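Local coordinates for pentafunctional AROM polypeptide (Schizosaccharomyces pombe, PDB 5SWV), which probably catalyses five steps of the shikimate pathway, the deposited fragment comprising its dehydroquinate dehydratase and shikimate dehydrogenase parts, at residues Ala174-Asn180 / Asn202-Gly207; Leu181-Arg187 / Leu209-Asn214. Numbering follows the deposited sequence.

Contact 1: residues Ala174-Asn180 / Asn202-Gly207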
loop_
_atom_site.group_PDB
_atom_site.type_symbol
_atom_site.label_atom_id
_atom_site.label_comp_id
_atom_site.label_asym_id
_atom_site.label_seq_id
_atom_site.Cartn_x
_atom_site.Cartn_y
_atom_site.Cartn_z
ATOM N N ALA A 174 -3.471 30.902 7.133
ATOM C CA ALA A 174 -4.247 31.242 8.318
ATOM C C ALA A 174 -3.531 32.295 9.142
ATOM O O ALA A 174 -2.333 32.168 9.394
ATOM C CB ALA A 174 -4.486 30.004 9.157
ATOM N N ASN A 175 -4.271 33.319 9.565
ATOM C CA ASN A 175 -3.784 34.318 10.539
ATOM C C ASN A 175 -4.183 34.005 11.993
ATOM O O ASN A 175 -3.564 34.502 12.930
ATOM C CB ASN A 175 -4.309 35.706 10.185
ATOM C CG ASN A 175 -4.109 36.044 8.735
ATOM O OD1 ASN A 175 -3.027 36.442 8.335
ATOM N ND2 ASN A 175 -5.148 35.888 7.939
ATOM N N ASN A 176 -5.224 33.193 12.165
ATOM C CA ASN A 176 -5.818 32.922 13.475
ATOM C C ASN A 176 -6.721 31.681 13.431
ATOM O O ASN A 176 -7.067 31.224 12.346
ATOM C CB ASN A 176 -6.613 34.146 13.942
ATOM C CG ASN A 176 -7.601 34.659 12.889
ATOM O OD1 ASN A 176 -8.586 33.994 12.555
ATOM N ND2 ASN A 176 -7.354 35.858 12.382
ATOM N N LEU A 177 -7.092 31.144 14.597
ATOM C CA LEU A 177 -8.113 30.079 14.697
ATOM C C LEU A 177 -9.364 30.343 13.836
ATOM O O LEU A 177 -9.883 29.443 13.163
ATOM C CB LEU A 177 -8.578 29.914 16.148
ATOM C CG LEU A 177 -9.966 29.253 16.392
ATOM C CD1 LEU A 177 -9.827 27.738 16.231
ATOM C CD2 LEU A 177 -10.611 29.636 17.727
ATOM N N ASN A 178 -9.870 31.566 13.893
ATOM C CA ASN A 178 -11.118 31.874 13.214
ATOM C C ASN A 178 -11.130 31.566 11.701
ATOM O O ASN A 178 -12.169 31.209 11.146
ATOM C CB ASN A 178 -11.518 33.323 13.456
ATOM C CG ASN A 178 -13.000 33.504 13.348
ATOM O OD1 ASN A 178 -13.735 33.091 14.248
ATOM N ND2 ASN A 178 -13.464 34.058 12.226
ATOM N N ASP A 179 -9.970 31.708 11.056
ATOM C CA ASP A 179 -9.802 31.386 9.640
ATOM C C ASP A 179 -10.053 29.895 9.343
ATOM O O ASP A 179 -10.593 29.559 8.303
ATOM C CB ASP A 179 -8.403 31.815 9.124
ATOM C CG ASP A 179 -8.255 33.345 8.936
ATOM O OD1 ASP A 179 -9.268 34.078 8.819
ATOM O OD2 ASP A 179 -7.096 33.823 8.902
ATOM N N ASN A 180 -9.665 29.015 10.254
ATOM C CA ASN A 180 -9.921 27.580 10.116
ATOM C C ASN A 180 -11.405 27.253 10.236
ATOM O O ASN A 180 -11.907 26.363 9.551
ATOM C CB ASN A 180 -9.108 26.774 11.144
ATOM C CG ASN A 180 -7.608 26.908 10.932
ATOM O OD1 ASN A 180 -7.142 26.917 9.803
ATOM N ND2 ASN A 180 -6.848 27.032 12.014
ATOM N N ASN A 202 -5.734 25.442 5.336
ATOM C CA ASN A 202 -4.883 26.600 5.478
ATOM C C ASN A 202 -3.509 26.126 5.880
ATOM O O ASN A 202 -3.369 25.329 6.820
ATOM C CB ASN A 202 -5.404 27.539 6.553
ATOM C CG ASN A 202 -6.769 28.115 6.217
ATOM O OD1 ASN A 202 -6.988 28.618 5.118
ATOM N ND2 ASN A 202 -7.692 28.053 7.167
ATOM N N MET A 203 -2.501 26.608 5.158
ATOM C CA MET A 203 -1.127 26.438 5.589
ATOM C C MET A 203 -0.802 27.469 6.673
ATOM O O MET A 203 -1.631 28.330 6.993
ATOM C CB MET A 203 -0.171 26.484 4.399
ATOM C CG MET A 203 -0.046 27.809 3.654
ATOM S SD MET A 203 1.005 27.752 2.170
ATOM C CE MET A 203 0.612 26.175 1.434
ATOM N N GLY A 204 0.390 27.356 7.246
ATOM C CA GLY A 204 0.786 28.158 8.396
ATOM C C GLY A 204 0.609 27.338 9.650
ATOM O O GLY A 204 -0.240 26.455 9.699
ATOM N N ARG A 205 1.409 27.631 10.671
ATOM C CA ARG A 205 1.263 26.988 11.981
ATOM C C ARG A 205 -0.106 27.219 12.589
ATOM O O ARG A 205 -0.614 26.342 13.280
ATOM C CB ARG A 205 2.326 27.474 12.958
ATOM C CG ARG A 205 3.727 27.057 12.556
ATOM C CD ARG A 205 4.773 27.356 13.630
ATOM N NE ARG A 205 5.864 26.382 13.558
ATOM C CZ ARG A 205 5.757 25.086 13.892
ATOM N NH1 ARG A 205 6.811 24.289 13.761
ATOM N NH2 ARG A 205 4.606 24.561 14.352
ATOM N N PHE A 206 -0.694 28.391 12.339
ATOM C CA PHE A 206 -2.075 28.670 12.762
ATOM C C PHE A 206 -3.099 27.817 12.004
ATOM O O PHE A 206 -4.177 27.540 12.519
ATOM C CB PHE A 206 -2.458 30.141 12.550
ATOM C CG PHE A 206 -1.853 31.123 13.534
ATOM C CD1 PHE A 206 -2.089 31.009 14.908
ATOM C CD2 PHE A 206 -1.135 32.240 13.071
ATOM C CE1 PHE A 206 -1.571 31.953 15.798
ATOM C CE2 PHE A 206 -0.620 33.184 13.959
ATOM C CZ PHE A 206 -0.836 33.037 15.323
ATOM N N GLY A 207 -2.778 27.422 10.774
ATOM C CA GLY A 207 -3.684 26.633 9.927
ATOM C C GLY A 207 -3.841 25.166 10.271
ATOM O O GLY A 207 -4.725 24.496 9.741
HETATM O O HOH W 1 0.037 30.575 10.355
#
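The backbones come closest where A174 faces G207, with CA atoms 4.9 Å apart, and A174 N donates to M203 O at 3.2 Å and a nearly straight 168°. This is the C-terminal mouth of a beta-alpha-beta unit in the type I dehydroquinase TIM barrel: A174 follows strand 167-173, helix 177-193 starts just after it, and strand 198-203, parallel to the first, runs out into a turn. That turn is closed by G207 N to G204 O, 2.9 Å. Around A174 O and F206 N, water 1 makes a bridge, 3.0 Å to each.

N176 is the N-cap of the helix, its OD1 accepting from D179 N at 3.1 Å. D179 in turn folds its carboxylate back, so that OD2 takes both N175 N (2.9 Å) and N175 ND2 (3.0 Å) and pins the loop to the first helical turn. Across the contact, the CB of A174 sits 3.7 Å from N202 CB and 3.5 Å from G207 N. A CB at G207 would clash with N202 O, 2.2 Å away. The F206 ring has N175 O over one face, 3.3 Å from CD2, and A174 O at its edge. The side chain of N180 works in both directions: its OD1 accepts from N202 ND2 at 2.9 Å, while its ND2 donates to F206 O at 2.8 Å.

Contact 2: residues Leu181-Arg187 / Leu209-Asn214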
loop_
_atom_site.group_PDB
_atom_site.type_symbol
_atom_site.label_atom_id
_atom_site.label_comp_id
_atom_site.label_asym_id
_atom_site.label_seq_id
_atom_site.Cartn_x
_atom_site.Cartn_y
_atom_site.Cartn_z
ATOM N N LEU A 181 -12.094 27.992 11.102
ATOM C CA LEU A 181 -13.537 27.841 11.279
ATOM C C LEU A 181 -14.336 28.384 10.094
ATOM O O LEU A 181 -15.281 27.742 9.646
ATOM C CB LEU A 181 -13.987 28.509 12.579
ATOM C CG LEU A 181 -13.341 27.964 13.861
ATOM C CD1 LEU A 181 -13.998 28.604 15.065
ATOM C CD2 LEU A 181 -13.444 26.452 13.981
ATOM N N GLU A 182 -13.969 29.554 9.586
ATOM C CA GLU A 182 -14.617 30.074 8.387
ATOM C C GLU A 182 -14.432 29.099 7.213
ATOM O O GLU A 182 -15.337 28.902 6.411
ATOM C CB GLU A 182 -14.102 31.479 8.064
ATOM C CG GLU A 182 -14.650 32.519 9.033
ATOM C CD GLU A 182 -14.037 33.909 8.922
ATOM O OE1 GLU A 182 -14.405 34.765 9.743
ATOM O OE2 GLU A 182 -13.203 34.172 8.035
ATOM N N LEU A 183 -13.266 28.469 7.162
ATOM C CA LEU A 183 -12.952 27.500 6.138
ATOM C C LEU A 183 -13.896 26.297 6.187
ATOM O O LEU A 183 -14.345 25.850 5.141
ATOM C CB LEU A 183 -11.488 27.075 6.244
ATOM C CG LEU A 183 -10.980 26.072 5.215
ATOM C CD1 LEU A 183 -9.488 26.217 4.989
ATOM C CD2 LEU A 183 -11.312 24.643 5.613
ATOM N N GLU A 184 -14.209 25.781 7.376
ATOM C CA GLU A 184 -15.183 24.682 7.499
ATOM C C GLU A 184 -16.603 25.074 7.073
ATOM O O GLU A 184 -17.286 24.284 6.431
ATOM C CB GLU A 184 -15.224 24.105 8.920
ATOM C CG GLU A 184 -13.939 23.436 9.418
ATOM C CD GLU A 184 -13.333 22.423 8.457
ATOM O OE1 GLU A 184 -14.075 21.551 7.944
ATOM O OE2 GLU A 184 -12.095 22.510 8.230
ATOM N N GLU A 185 -17.042 26.277 7.433
ATOM C CA GLU A 185 -18.293 26.841 6.890
ATOM C C GLU A 185 -18.282 26.806 5.373
ATOM O O GLU A 185 -19.229 26.317 4.752
ATOM C CB GLU A 185 -18.502 28.283 7.345
ATOM C CG GLU A 185 -19.218 28.386 8.673
ATOM C CD GLU A 185 -18.802 29.599 9.512
ATOM O OE1 GLU A 185 -18.312 30.631 8.966
ATOM O OE2 GLU A 185 -18.978 29.515 10.751
ATOM N N PHE A 186 -17.194 27.319 4.802
ATOM C CA PHE A 186 -16.994 27.313 3.367
ATOM C C PHE A 186 -17.036 25.883 2.811
ATOM O O PHE A 186 -17.758 25.620 1.863
ATOM C CB PHE A 186 -15.680 28.020 2.999
ATOM C CG PHE A 186 -15.390 28.029 1.517
ATOM C CD1 PHE A 186 -15.898 29.034 0.701
ATOM C CD2 PHE A 186 -14.628 27.019 0.935
ATOM C CE1 PHE A 186 -15.649 29.039 -0.663
ATOM C CE2 PHE A 186 -14.382 27.014 -0.431
ATOM C CZ PHE A 186 -14.891 28.027 -1.230
ATOM N N ARG A 187 -16.292 24.963 3.418
ATOM C CA ARG A 187 -16.310 23.578 2.990
ATOM C C ARG A 187 -17.734 23.054 2.895
ATOM O O ARG A 187 -18.073 22.393 1.913
ATOM C CB ARG A 187 -15.477 22.692 3.917
ATOM C CG ARG A 187 -15.778 21.208 3.780
ATOM C CD ARG A 187 -14.586 20.295 3.956
ATOM N NE ARG A 187 -13.567 20.765 4.895
ATOM C CZ ARG A 187 -12.240 20.617 4.737
ATOM N NH1 ARG A 187 -11.721 20.031 3.664
ATOM N NH2 ARG A 187 -11.404 21.077 5.666
ATOM N N LEU A 209 -5.113 23.139 12.458
ATOM C CA LEU A 209 -6.456 22.569 12.633
ATOM C C LEU A 209 -7.112 22.175 11.283
ATOM O O LEU A 209 -7.697 21.085 11.170
ATOM C CB LEU A 209 -7.380 23.543 13.379
ATOM C CG LEU A 209 -8.822 23.067 13.609
ATOM C CD1 LEU A 209 -8.904 21.770 14.398
ATOM C CD2 LEU A 209 -9.627 24.140 14.308
ATOM N N SER A 210 -7.028 23.052 10.278
ATOM C CA SER A 210 -7.720 22.808 9.021
ATOM C C SER A 210 -7.143 21.603 8.278
ATOM O O SER A 210 -7.879 20.896 7.615
ATOM C CB SER A 210 -7.694 24.044 8.122
ATOM O OG SER A 210 -6.384 24.312 7.622
ATOM N N ARG A 211 -5.834 21.372 8.384
ATOM C CA ARG A 211 -5.192 20.169 7.803
ATOM C C ARG A 211 -5.746 18.900 8.441
ATOM O O ARG A 211 -6.064 17.927 7.754
ATOM C CB ARG A 211 -3.671 20.165 8.025
ATOM C CG ARG A 211 -2.882 21.237 7.284
ATOM C CD ARG A 211 -1.439 21.178 7.739
ATOM N NE ARG A 211 -0.543 22.122 7.077
ATOM C CZ ARG A 211 -0.032 21.984 5.857
ATOM N NH1 ARG A 211 -0.349 20.945 5.086
ATOM N NH2 ARG A 211 0.797 22.915 5.395
ATOM N N ILE A 212 -5.859 18.942 9.764
ATOM C CA ILE A 212 -6.370 17.841 10.561
ATOM C C ILE A 212 -7.806 17.490 10.170
ATOM O O ILE A 212 -8.128 16.310 10.050
ATOM C CB ILE A 212 -6.222 18.186 12.057
ATOM C CG1 ILE A 212 -4.741 18.113 12.456
ATOM C CG2 ILE A 212 -7.067 17.282 12.944
ATOM C CD1 ILE A 212 -4.390 18.970 13.656
ATOM N N LEU A 213 -8.636 18.509 9.946
ATOM C CA LEU A 213 -10.043 18.329 9.524
ATOM C C LEU A 213 -10.265 18.013 8.037
ATOM O O LEU A 213 -11.340 17.515 7.663
ATOM C CB LEU A 213 -10.867 19.580 9.870
ATOM C CG LEU A 213 -10.943 19.967 11.350
ATOM C CD1 LEU A 213 -11.774 21.235 11.531
ATOM C CD2 LEU A 213 -11.490 18.827 12.190
ATOM N N ASN A 214 -9.289 18.324 7.186
ATOM C CA ASN A 214 -9.377 17.972 5.774
ATOM C C ASN A 214 -9.189 16.464 5.554
ATOM O O ASN A 214 -8.085 15.946 5.652
ATOM C CB ASN A 214 -8.346 18.754 4.981
ATOM C CG ASN A 214 -8.381 18.412 3.507
ATOM O OD1 ASN A 214 -9.280 18.815 2.802
ATOM N ND2 ASN A 214 -7.408 17.645 3.047
#
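Two helices on the outside of the dehydroquinase domain pack loosely here, joined at one end by light packing around L181, L183, L209 and S210 and at the other by an arginine. The axes of 181-187 and 209-213 run in roughly the same direction, 32° apart, and approach no closer than 10.3 Å; the nearest CA atoms, L183 and S210, are 7.6 Å apart. The apolar contact is thin: L181 CD2 reaches L209 CD2 at 4.5 Å, and L183 CD1 lies 4.2 Å from S210 CB. L183 also rests on L200 and N202 of strand 198-203, while the hydroxyl of S210 is hydrogen-bonded to N202 N and G207 O.

In a TIM barrel each helix follows its strand and packs outside the ring, so neighbouring helices run side by side in the same sense. Helix 177-193 comes before strand 198-203 and helix 208-213 after it, which accounts for the small angle.

The polar end is built on E184 and R187, one turn apart on the same helix. R187 NH2 meets E184 OE2 in a salt bridge of 3.0 Å and R187 NE donates to E184 OE1 at 3.2 Å, a two-pronged grip that orients the guanidinium. E184 OE2 also touches L213 CD1 at 3.6 Å. From this position R187 spans the gap, with L213 O over one face of the guanidinium and NH1 donating to N214 OD1 at 2.9 Å, just past the end of helix 209-213; that same OD1 also accepts from L200 N.

Following the chain, the loop after strand 167-173 and the first turn of helix 177-193 come first (174-180), then the body of that helix (181-187). The chain next returns through strand 198-203, whose end and following turn (202-207) close contact 1, and passes directly into helix 208-213 and the residue after it (209-214), where contact 2 closes. Each closure leaves 21 residues between its segments, and the two loops cross rather than nest. Their centres are 9 Å apart, and they meet at N202 and S210, where N202 N and S210 OG are 2.6 Å apart. Contact 1 fixes helix 177-193 to the strand end; contact 2 fixes it to the next barrel helix.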